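Local structure of TarM (Staphylococcus aureus subsp. aureus 21178, 4X7R) at residues M1-H9 / D220-S230; Y245-H253 / K263-E271. The protein belongs to the GT-B class of glycosyltransferases, with two Rossmann-like domains facing each other across a cleft and an additional long antiparallel sheet. The protein carries 1 engineered substitution. All coordinates share one frame; numbering follows the deposited sequence.

How the contacts relate
Both contacts are largely buried and share the seven-stranded parallel sheet that the N-terminal strand helps to build. Contact 1 lies in its middle and pairs strand with strand, so backbone hydrogen bonds dominate and apolar side chains pack mainly on the isoleucine face. Contact 2 starts on the next strand, 243-247, and sets the loop after it against helix 264-271; here side chains do most of the work, helped by a lysine gripping loop carbonyls. The two meet where Cys225 N reaches Tyr245 O, and where Asp226 OD1 and His249 NE2, 2.6 Å apart, probably share a hydrogen bond. Each ends at a bound ligand, contact 1 at the glycan and contact 2 at 3YW.

Contact 1: residues M1-H9 / D220-S230; sequences MKKIFMMVH and DSIMICDGPGS. With SUS (2-deoxy-3,6-di-O-sulfo-2-(sulfoamino)-alpha-D-glucopyranose), chain C; BDP (beta-D-glucopyranuronic acid), chain B.
Lys3 N donates to Asp220 O at 3.0 Å and starts a parallel ladder between strands 3-7 and 221-225. Ile222 N then gives to Lys3 O, Phe5 N to Ile222 O, Ile224 N to Phe5 O and Met7 N to Ile224 O. The last rung is forked: Met7 O accepts from Asp226 N at 2.9 Å and from Gly227 N at 3.0 Å, both donors lying in its carbonyl plane, so two bonds grip this oxygen where the second strand turns off. CA-H...O contacts add to the same carbonyls, as from Met6 CA to Ile224 O at 3.2 Å.

Apolar contact is made chiefly on the face carrying Ile4, Met6, Ile222 and Ile224. Ile4 and Ile222 run alongside each other, with Ile4 CG1 3.9 Å from Ile222 CB. The other branch of Ile4, CG2, turns anti to the backbone N (CG1 has chi1 -61°) and meets Ile224 CD1 at 3.7 Å.

Past the strand ends the chain reaches the bound glycan. His9 ND1 donates to SUS O1S at 2.6 Å, the acceptor lying in the ring plane, while SUS C4 sits over one face of the imidazole.

Strand 36-40 bonds to the far edge of 3-7, and strand 243-247 to that of 221-225, which puts the pair in the middle of the Rossmann-like sheet. Phe29 and Arg25 of helix 17-31, with Phe491 and Trp487 of helix 480-492, cover the isoleucine face; Met234 of helix 231-235 packs on Met7, Met223 and Cys225.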
loop_
_atom_site.group_PDB
_atom_site.type_symbol
_atom_site.label_atom_id
_atom_site.label_comp_id
_atom_site.label_asym_id
_atom_site.label_seq_id
_atom_site.Cartn_x
_atom_site.Cartn_y
_atom_site.Cartn_z
ATOM N N MET A 1 14.856 -11.226 -22.380
ATOM C CA MET A 1 16.014 -10.346 -22.237
ATOM C C MET A 1 15.790 -9.368 -21.055
ATOM O O MET A 1 16.243 -9.666 -19.948
ATOM C CB MET A 1 16.278 -9.612 -23.559
ATOM C CG MET A 1 17.721 -9.234 -23.762
ATOM S SD MET A 1 18.019 -8.231 -25.242
ATOM C CE MET A 1 17.280 -6.615 -24.724
ATOM N N LYS A 2 15.065 -8.239 -21.270
ATOM C CA LYS A 2 14.753 -7.294 -20.189
ATOM C C LYS A 2 13.873 -7.943 -19.139
ATOM O O LYS A 2 12.955 -8.692 -19.475
ATOM C CB LYS A 2 14.051 -6.039 -20.704
ATOM C CG LYS A 2 14.970 -5.072 -21.433
ATOM C CD LYS A 2 14.172 -3.874 -21.873
ATOM C CE LYS A 2 14.999 -2.909 -22.676
ATOM N NZ LYS A 2 15.239 -3.386 -24.057
ATOM N N LYS A 3 14.178 -7.672 -17.863
ATOM C CA LYS A 3 13.395 -8.105 -16.713
ATOM C C LYS A 3 13.375 -6.973 -15.708
ATOM O O LYS A 3 14.397 -6.331 -15.461
ATOM C CB LYS A 3 13.897 -9.424 -16.079
ATOM C CG LYS A 3 12.909 -9.929 -15.015
ATOM C CD LYS A 3 13.160 -11.346 -14.517
ATOM C CE LYS A 3 12.187 -11.648 -13.394
ATOM N NZ LYS A 3 12.435 -12.964 -12.748
ATOM N N ILE A 4 12.190 -6.727 -15.150
ATOM C CA ILE A 4 11.918 -5.639 -14.221
ATOM C C ILE A 4 11.550 -6.140 -12.816
ATOM O O ILE A 4 10.780 -7.096 -12.667
ATOM C CB ILE A 4 10.858 -4.699 -14.861
ATOM C CG1 ILE A 4 11.386 -4.099 -16.192
ATOM C CG2 ILE A 4 10.430 -3.599 -13.907
ATOM C CD1 ILE A 4 10.327 -3.343 -17.009
ATOM N N PHE A 5 12.101 -5.458 -11.794
ATOM C CA PHE A 5 11.874 -5.724 -10.369
ATOM C C PHE A 5 11.436 -4.427 -9.747
ATOM O O PHE A 5 12.161 -3.436 -9.774
ATOM C CB PHE A 5 13.148 -6.275 -9.689
ATOM C CG PHE A 5 13.676 -7.535 -10.339
ATOM C CD1 PHE A 5 14.514 -7.465 -11.449
ATOM C CD2 PHE A 5 13.363 -8.790 -9.819
ATOM C CE1 PHE A 5 15.004 -8.635 -12.051
ATOM C CE2 PHE A 5 13.843 -9.959 -10.424
ATOM C CZ PHE A 5 14.663 -9.871 -11.534
ATOM N N MET A 6 10.212 -4.418 -9.254
ATOM C CA MET A 6 9.534 -3.242 -8.731
ATOM C C MET A 6 9.370 -3.369 -7.251
ATOM O O MET A 6 8.683 -4.258 -6.781
ATOM C CB MET A 6 8.200 -3.024 -9.464
ATOM C CG MET A 6 8.359 -3.053 -10.956
ATOM S SD MET A 6 6.887 -2.726 -11.961
ATOM C CE MET A 6 5.638 -3.690 -11.154
ATOM N N MET A 7 10.029 -2.488 -6.524
ATOM C CA MET A 7 10.169 -2.534 -5.086
ATOM C C MET A 7 9.251 -1.685 -4.283
ATOM O O MET A 7 9.040 -0.497 -4.568
ATOM C CB MET A 7 11.620 -2.265 -4.714
ATOM C CG MET A 7 12.557 -3.320 -5.260
ATOM S SD MET A 7 14.193 -2.605 -5.496
ATOM C CE MET A 7 14.412 -1.846 -3.947
ATOM N N VAL A 8 8.676 -2.318 -3.284
ATOM C CA VAL A 8 7.755 -1.703 -2.322
ATOM C C VAL A 8 7.921 -2.420 -0.967
ATOM O O VAL A 8 8.421 -3.552 -0.915
ATOM C CB VAL A 8 6.297 -1.739 -2.878
ATOM C CG1 VAL A 8 5.703 -3.161 -2.924
ATOM C CG2 VAL A 8 5.380 -0.788 -2.135
ATOM N N HIS A 9 7.511 -1.768 0.123
ATOM C CA HIS A 9 7.577 -2.358 1.449
ATOM C C HIS A 9 6.868 -3.722 1.506
ATOM O O HIS A 9 7.497 -4.721 1.861
ATOM C CB HIS A 9 6.951 -1.386 2.464
ATOM C CG HIS A 9 6.762 -1.978 3.817
ATOM N ND1 HIS A 9 7.796 -2.632 4.468
ATOM C CD2 HIS A 9 5.673 -1.962 4.622
ATOM C CE1 HIS A 9 7.292 -3.036 5.619
ATOM N NE2 HIS A 9 6.024 -2.646 5.766
ATOM N N ASP A 220 20.145 -5.553 -18.818
ATOM C CA ASP A 220 18.791 -6.047 -19.070
ATOM C C ASP A 220 17.976 -6.097 -17.775
ATOM O O ASP A 220 16.752 -6.147 -17.838
ATOM C CB ASP A 220 18.844 -7.439 -19.744
ATOM C CG ASP A 220 19.330 -7.423 -21.196
ATOM O OD1 ASP A 220 19.106 -6.413 -21.886
ATOM O OD2 ASP A 220 19.939 -8.436 -21.638
ATOM N N SER A 221 18.658 -6.095 -16.609
ATOM C CA SER A 221 18.023 -6.097 -15.280
ATOM C C SER A 221 17.650 -4.657 -14.940
ATOM O O SER A 221 18.504 -3.759 -14.983
ATOM C CB SER A 221 18.967 -6.657 -14.226
ATOM O OG SER A 221 19.131 -8.062 -14.317
ATOM N N ILE A 222 16.365 -4.430 -14.664
ATOM C CA ILE A 222 15.856 -3.086 -14.351
ATOM C C ILE A 222 15.181 -3.094 -12.987
ATOM O O ILE A 222 14.266 -3.892 -12.748
ATOM C CB ILE A 222 14.904 -2.561 -15.467
ATOM C CG1 ILE A 222 15.637 -2.473 -16.834
ATOM C CG2 ILE A 222 14.255 -1.202 -15.060
ATOM C CD1 ILE A 222 14.777 -2.758 -18.030
ATOM N N MET A 223 15.645 -2.208 -12.095
ATOM C CA MET A 223 15.063 -2.032 -10.770
ATOM C C MET A 223 14.257 -0.750 -10.782
ATOM O O MET A 223 14.739 0.301 -11.230
ATOM C CB MET A 223 16.149 -1.949 -9.691
ATOM C CG MET A 223 16.801 -3.299 -9.411
ATOM S SD MET A 223 18.172 -3.193 -8.225
ATOM C CE MET A 223 19.489 -2.773 -9.318
ATOM N N ILE A 224 13.021 -0.836 -10.298
ATOM C CA ILE A 224 12.158 0.335 -10.179
ATOM C C ILE A 224 11.756 0.400 -8.732
ATOM O O ILE A 224 11.120 -0.526 -8.234
ATOM C CB ILE A 224 10.911 0.335 -11.121
ATOM C CG1 ILE A 224 11.322 0.321 -12.601
ATOM C CG2 ILE A 224 9.993 1.558 -10.804
ATOM C CD1 ILE A 224 10.163 0.068 -13.573
ATOM N N CYS A 225 12.108 1.468 -8.059
ATOM C CA CYS A 225 11.723 1.578 -6.676
ATOM C C CYS A 225 10.507 2.472 -6.570
ATOM O O CYS A 225 10.573 3.650 -6.927
ATOM C CB CYS A 225 12.871 2.066 -5.802
ATOM S SG CYS A 225 12.401 2.273 -4.067
ATOM N N ASP A 226 9.395 1.891 -6.101
ATOM C CA ASP A 226 8.101 2.548 -5.915
ATOM C C ASP A 226 7.892 3.031 -4.492
ATOM O O ASP A 226 7.409 4.147 -4.278
ATOM C CB ASP A 226 6.974 1.606 -6.354
ATOM C CG ASP A 226 6.831 1.514 -7.855
ATOM O OD1 ASP A 226 6.414 2.523 -8.468
ATOM O OD2 ASP A 226 7.163 0.438 -8.426
ATOM N N GLY A 227 8.226 2.194 -3.515
ATOM C CA GLY A 227 8.102 2.584 -2.112
ATOM C C GLY A 227 9.213 3.551 -1.766
ATOM O O GLY A 227 10.384 3.194 -1.897
ATOM N N PRO A 228 8.907 4.815 -1.420
ATOM C CA PRO A 228 9.999 5.791 -1.174
ATOM C C PRO A 228 10.970 5.428 -0.054
ATOM O O PRO A 228 12.181 5.655 -0.180
ATOM C CB PRO A 228 9.252 7.106 -0.905
ATOM C CG PRO A 228 7.862 6.693 -0.475
ATOM C CD PRO A 228 7.570 5.435 -1.256
ATOM N N GLY A 229 10.444 4.865 1.037
ATOM C CA GLY A 229 11.280 4.460 2.158
ATOM C C GLY A 229 12.190 3.295 1.795
ATOM O O GLY A 229 13.193 3.058 2.478
ATOM N N SER A 230 11.855 2.568 0.691
ATOM C CA SER A 230 12.656 1.445 0.191
ATOM C C SER A 230 13.815 1.858 -0.704
ATOM O O SER A 230 14.635 1.008 -1.037
ATOM C CB SER A 230 11.779 0.437 -0.551
ATOM O OG SER A 230 11.215 -0.415 0.430
HETATM N N2 SUS C . 11.172 -0.905 6.061
HETATM C C1 SUS C . 9.953 -0.352 8.128
HETATM S S1 SUS C . 11.302 -2.650 5.835
HETATM C C2 SUS C . 9.851 -0.583 6.631
HETATM S S2 SUS C . 4.455 0.213 8.799
HETATM C C3 SUS C . 9.231 0.654 5.946
HETATM O O3 SUS C . 9.028 0.410 4.538
HETATM S S3 SUS C . 9.843 1.217 3.530
HETATM C C4 SUS C . 7.912 1.093 6.596
HETATM O O4 SUS C . 7.609 2.350 6.025
HETATM C C5 SUS C . 8.080 1.203 8.153
HETATM O O5 SUS C . 8.643 -0.040 8.671
HETATM C C6 SUS C . 6.764 1.358 8.912
HETATM O O6 SUS C . 5.960 0.237 8.590
HETATM O O1S SUS C . 10.327 -3.083 4.744
HETATM O O2S SUS C . 12.747 -2.926 5.448
HETATM O O3S SUS C . 10.956 -3.382 7.131
HETATM O O4S SUS C . 3.904 -1.041 8.112
HETATM O O5S SUS C . 4.170 0.185 10.302
HETATM O O6S SUS C . 3.817 1.456 8.169
HETATM O O7S SUS C . 9.570 2.682 3.810
HETATM O O8S SUS C . 9.428 0.895 2.093
HETATM O O9S SUS C . 11.331 0.933 3.702
HETATM C C1 BDP B . 6.209 2.444 5.761
HETATM C C2 BDP B . 5.751 3.901 6.041
HETATM C C3 BDP B . 4.283 4.092 5.657
HETATM C C4 BDP B . 3.977 3.512 4.220
HETATM C C5 BDP B . 4.540 2.053 4.113
HETATM C C6 BDP B . 4.307 1.420 2.724
HETATM O O2 BDP B . 5.928 4.192 7.421
HETATM O O3 BDP B . 3.961 5.499 5.721
HETATM O O4 BDP B . 2.561 3.451 4.077
HETATM O O5 BDP B . 5.965 2.059 4.397
HETATM O O6A BDP B . 4.990 1.859 1.768
HETATM O O6B BDP B . 3.509 0.454 2.665
#

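Contact 2: residues Y245-H253 / K263-E271; sequences YGVIHVNHH and KKSEKYIIE. With 3YW ((2S)-2,3-dihydroxypropyl 2-acetamido-2-deoxy-alpha-D-glucopyranoside), chain F.
Ile248, following strand 243-247 on the way to helix 264-271, pushes its CD1 against Ile269 and Ile270 in the first half of a beta-alpha-beta unit completed by strand 278-281. It stands roughly perpendicular to Ile270, and Ile248 CD1 to Ile270 CG1, at 3.5 Å, is a squeezed contact. Past Ile269 it runs antiparallel, with Ile248 CD1 3.9 Å from Ile269 CG2.

One turn earlier in the helix, Glu266 CG lies by the CG2 branches of Ile248 and Val250, and a bend at chi2 (75°) brings Glu266 OE2 within 3.3 Å of Val250 CG2. A water that donates to Glu266 OE2 at 2.8 Å accepts from His249 N, so the carboxylate also steadies the loop backbone. Val250 turns its other branch, CG1, to the bound 3YW, and His249 ND1 meets 3YW O6 at 2.7 Å in the ring plane, with Val247 CG1 resting over one face of the imidazole.

His252 lies athwart Ile270, its CB 3.8 Å from Ile270 CD1, while NE2 is held by Gln293. Lys263, at the N-cap position, joins loop and helix twice: its N bonds to His252 O, and NZ donates to Asn251 O at 2.7 Å, more weakly to His253 O, and also binds Asn255 OD1.

Asn251 OD1 closes an Asx turn by accepting from His253 N. His253 ND1 also donates to Asn251 OD1, at 2.8 Å and on a lone pair, and that oxygen lies 2° out of the plane of the His253 ring.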
loop_
_atom_site.group_PDB
_atom_site.type_symbol
_atom_site.label_atom_id
_atom_site.label_comp_id
_atom_site.label_asym_id
_atom_site.label_seq_id
_atom_site.Cartn_x
_atom_site.Cartn_y
_atom_site.Cartn_z
ATOM N N TYR A 245 15.781 2.964 -11.123
ATOM C CA TYR A 245 14.790 4.039 -11.271
ATOM C C TYR A 245 14.028 4.180 -10.001
ATOM O O TYR A 245 13.764 3.188 -9.328
ATOM C CB TYR A 245 13.770 3.757 -12.412
ATOM C CG TYR A 245 14.411 3.653 -13.776
ATOM C CD1 TYR A 245 14.680 4.792 -14.528
ATOM C CD2 TYR A 245 14.828 2.426 -14.277
ATOM C CE1 TYR A 245 15.334 4.709 -15.756
ATOM C CE2 TYR A 245 15.459 2.328 -15.519
ATOM C CZ TYR A 245 15.722 3.474 -16.246
ATOM O OH TYR A 245 16.393 3.396 -17.435
ATOM N N GLY A 246 13.654 5.410 -9.697
ATOM C CA GLY A 246 12.826 5.718 -8.536
ATOM C C GLY A 246 11.552 6.323 -9.078
ATOM O O GLY A 246 11.630 7.179 -9.964
ATOM N N VAL A 247 10.366 5.839 -8.625
ATOM C CA VAL A 247 9.094 6.450 -9.032
ATOM C C VAL A 247 8.548 7.203 -7.815
ATOM O O VAL A 247 8.322 6.583 -6.775
ATOM C CB VAL A 247 8.026 5.467 -9.619
ATOM C CG1 VAL A 247 6.686 6.182 -9.854
ATOM C CG2 VAL A 247 8.505 4.794 -10.911
ATOM N N ILE A 248 8.356 8.524 -7.943
ATOM C CA ILE A 248 7.762 9.359 -6.891
ATOM C C ILE A 248 6.235 9.383 -7.142
ATOM O O ILE A 248 5.772 9.743 -8.222
ATOM C CB ILE A 248 8.467 10.725 -6.774
ATOM C CG1 ILE A 248 9.858 10.482 -6.076
ATOM C CG2 ILE A 248 7.604 11.718 -5.971
ATOM C CD1 ILE A 248 10.793 11.550 -6.029
ATOM N N HIS A 249 5.478 8.854 -6.194
ATOM C CA HIS A 249 4.030 8.700 -6.355
ATOM C C HIS A 249 3.229 9.855 -5.738
ATOM O O HIS A 249 2.018 9.944 -5.948
ATOM C CB HIS A 249 3.577 7.365 -5.734
ATOM C CG HIS A 249 3.991 6.174 -6.524
ATOM N ND1 HIS A 249 3.183 5.661 -7.518
ATOM C CD2 HIS A 249 5.122 5.437 -6.452
ATOM C CE1 HIS A 249 3.835 4.620 -8.011
ATOM N NE2 HIS A 249 5.010 4.453 -7.402
ATOM N N VAL A 250 3.886 10.729 -5.012
ATOM C CA VAL A 250 3.196 11.778 -4.236
ATOM C C VAL A 250 3.730 13.185 -4.520
ATOM O O VAL A 250 4.810 13.351 -5.079
ATOM C CB VAL A 250 3.314 11.463 -2.702
ATOM C CG1 VAL A 250 2.733 10.084 -2.340
ATOM C CG2 VAL A 250 4.774 11.530 -2.238
ATOM N N ASN A 251 3.020 14.182 -4.020
ATOM C CA ASN A 251 3.512 15.540 -4.017
ATOM C C ASN A 251 4.712 15.493 -3.022
ATOM O O ASN A 251 4.569 14.999 -1.892
ATOM C CB ASN A 251 2.407 16.511 -3.548
ATOM C CG ASN A 251 2.803 17.966 -3.610
ATOM O OD1 ASN A 251 3.961 18.319 -3.378
ATOM N ND2 ASN A 251 1.851 18.854 -3.904
ATOM N N HIS A 252 5.907 15.916 -3.489
ATOM C CA HIS A 252 7.154 15.855 -2.730
ATOM C C HIS A 252 7.224 16.877 -1.573
ATOM O O HIS A 252 8.142 16.815 -0.756
ATOM C CB HIS A 252 8.349 15.987 -3.669
ATOM C CG HIS A 252 8.368 17.303 -4.391
ATOM N ND1 HIS A 252 7.350 17.659 -5.277
ATOM C CD2 HIS A 252 9.266 18.312 -4.324
ATOM C CE1 HIS A 252 7.656 18.878 -5.694
ATOM N NE2 HIS A 252 8.805 19.311 -5.149
ATOM N N HIS A 253 6.277 17.810 -1.493
ATOM C CA HIS A 253 6.281 18.738 -0.368
ATOM C C HIS A 253 5.633 18.036 0.824
ATOM O O HIS A 253 4.779 17.144 0.643
ATOM C CB HIS A 253 5.475 20.012 -0.662
ATOM C CG HIS A 253 5.993 20.821 -1.799
ATOM N ND1 HIS A 253 5.580 20.574 -3.113
ATOM C CD2 HIS A 253 6.785 21.919 -1.786
ATOM C CE1 HIS A 253 6.171 21.498 -3.859
ATOM N NE2 HIS A 253 6.904 22.333 -3.107
ATOM N N LYS A 263 9.186 16.289 1.925
ATOM C CA LYS A 263 9.101 14.972 2.578
ATOM C C LYS A 263 10.511 14.370 2.558
ATOM O O LYS A 263 11.189 14.468 1.539
ATOM C CB LYS A 263 8.121 14.046 1.835
ATOM C CG LYS A 263 6.670 14.513 1.852
ATOM C CD LYS A 263 5.764 13.546 1.132
ATOM C CE LYS A 263 4.322 13.715 1.551
ATOM N NZ LYS A 263 3.443 14.213 0.449
ATOM N N LYS A 264 10.976 13.834 3.690
ATOM C CA LYS A 264 12.326 13.270 3.811
ATOM C C LYS A 264 12.692 12.190 2.803
ATOM O O LYS A 264 13.735 12.315 2.171
ATOM C CB LYS A 264 12.686 12.862 5.249
ATOM C CG LYS A 264 13.682 13.853 5.873
ATOM C CD LYS A 264 13.066 14.882 6.829
ATOM C CE LYS A 264 12.801 16.229 6.180
ATOM N NZ LYS A 264 11.915 17.067 7.028
ATOM N N SER A 265 11.858 11.158 2.639
ATOM C CA SER A 265 12.137 10.045 1.708
ATOM C C SER A 265 12.257 10.526 0.276
ATOM O O SER A 265 13.284 10.291 -0.356
ATOM C CB SER A 265 11.064 8.966 1.793
ATOM O OG SER A 265 10.922 8.465 3.109
ATOM N N GLU A 266 11.233 11.267 -0.209
ATOM C CA GLU A 266 11.194 11.835 -1.567
ATOM C C GLU A 266 12.340 12.792 -1.820
ATOM O O GLU A 266 12.894 12.772 -2.913
ATOM C CB GLU A 266 9.829 12.479 -1.879
ATOM C CG GLU A 266 8.719 11.449 -2.087
ATOM C CD GLU A 266 8.153 10.757 -0.854
ATOM O OE1 GLU A 266 8.541 11.122 0.275
ATOM O OE2 GLU A 266 7.294 9.863 -1.014
ATOM N N LYS A 267 12.767 13.553 -0.796
ATOM C CA LYS A 267 13.882 14.517 -0.933
ATOM C C LYS A 267 15.197 13.795 -1.233
ATOM O O LYS A 267 15.988 14.248 -2.072
ATOM C CB LYS A 267 14.006 15.386 0.321
ATOM C CG LYS A 267 15.126 16.432 0.275
ATOM C CD LYS A 267 14.994 17.421 1.427
ATOM C CE LYS A 267 16.275 18.183 1.661
ATOM N NZ LYS A 267 17.236 17.422 2.509
ATOM N N TYR A 268 15.410 12.659 -0.549
ATOM C CA TYR A 268 16.581 11.809 -0.742
ATOM C C TYR A 268 16.608 11.177 -2.151
ATOM O O TYR A 268 17.663 11.105 -2.774
ATOM C CB TYR A 268 16.654 10.751 0.373
ATOM C CG TYR A 268 17.926 9.937 0.340
ATOM C CD1 TYR A 268 19.143 10.490 0.733
ATOM C CD2 TYR A 268 17.914 8.611 -0.078
ATOM C CE1 TYR A 268 20.318 9.742 0.698
ATOM C CE2 TYR A 268 19.078 7.850 -0.103
ATOM C CZ TYR A 268 20.279 8.419 0.284
ATOM O OH TYR A 268 21.424 7.663 0.235
ATOM N N ILE A 269 15.457 10.744 -2.658
ATOM C CA ILE A 269 15.340 10.189 -4.003
ATOM C C ILE A 269 15.720 11.271 -5.041
ATOM O O ILE A 269 16.634 11.057 -5.846
ATOM C CB ILE A 269 13.929 9.582 -4.250
ATOM C CG1 ILE A 269 13.629 8.437 -3.229
ATOM C CG2 ILE A 269 13.777 9.068 -5.704
ATOM C CD1 ILE A 269 12.195 7.992 -3.198
ATOM N N ILE A 270 15.045 12.429 -4.987
ATOM C CA ILE A 270 15.262 13.569 -5.886
ATOM C C ILE A 270 16.716 14.034 -5.898
ATOM O O ILE A 270 17.295 14.188 -6.975
ATOM C CB ILE A 270 14.307 14.743 -5.552
ATOM C CG1 ILE A 270 12.835 14.353 -5.765
ATOM C CG2 ILE A 270 14.690 16.001 -6.347
ATOM C CD1 ILE A 270 11.806 15.405 -5.093
ATOM N N GLU A 271 17.300 14.252 -4.713
ATOM C CA GLU A 271 18.689 14.694 -4.588
ATOM C C GLU A 271 19.712 13.734 -5.173
ATOM O O GLU A 271 20.777 14.173 -5.617
ATOM C CB GLU A 271 19.009 15.055 -3.144
ATOM C CG GLU A 271 18.407 16.403 -2.775
ATOM C CD GLU A 271 18.534 16.831 -1.326
ATOM O OE1 GLU A 271 18.695 15.953 -0.448
ATOM O OE2 GLU A 271 18.435 18.053 -1.068
HETATM O O3A 3YW F . 2.707 7.122 0.021
HETATM C C4A 3YW F . 0.683 6.142 -2.976
HETATM C C5A 3YW F . 1.014 6.775 -1.647
HETATM O O5 3YW F . 0.327 6.909 -5.934
HETATM C C6A 3YW F . 2.463 6.587 -1.271
HETATM C C5 3YW F . -0.756 6.879 -6.874
HETATM C C6 3YW F . -0.320 5.975 -8.002
HETATM C C4 3YW F . -1.076 8.313 -7.291
HETATM O O6 3YW F . 0.869 6.438 -8.625
HETATM C C3 3YW F . -1.617 9.055 -6.074
HETATM O O4 3YW F . -2.068 8.316 -8.313
HETATM O O3 3YW F . -1.917 10.418 -6.379
HETATM O O7 3YW F . -0.238 11.250 -3.353
HETATM C C7 3YW F . -1.126 10.475 -3.014
HETATM C C8 3YW F . -2.033 10.763 -1.856
HETATM N N2 3YW F . -1.350 9.329 -3.659
HETATM C C2 3YW F . -0.662 8.957 -4.885
HETATM C C1 3YW F . 0.063 7.609 -4.722
HETATM O O1 3YW F . -0.381 6.793 -3.676
HETATM O O2 3YW F . 0.175 6.204 -0.643
HETATM O O HOH W 1 6.797 8.529 -3.436
#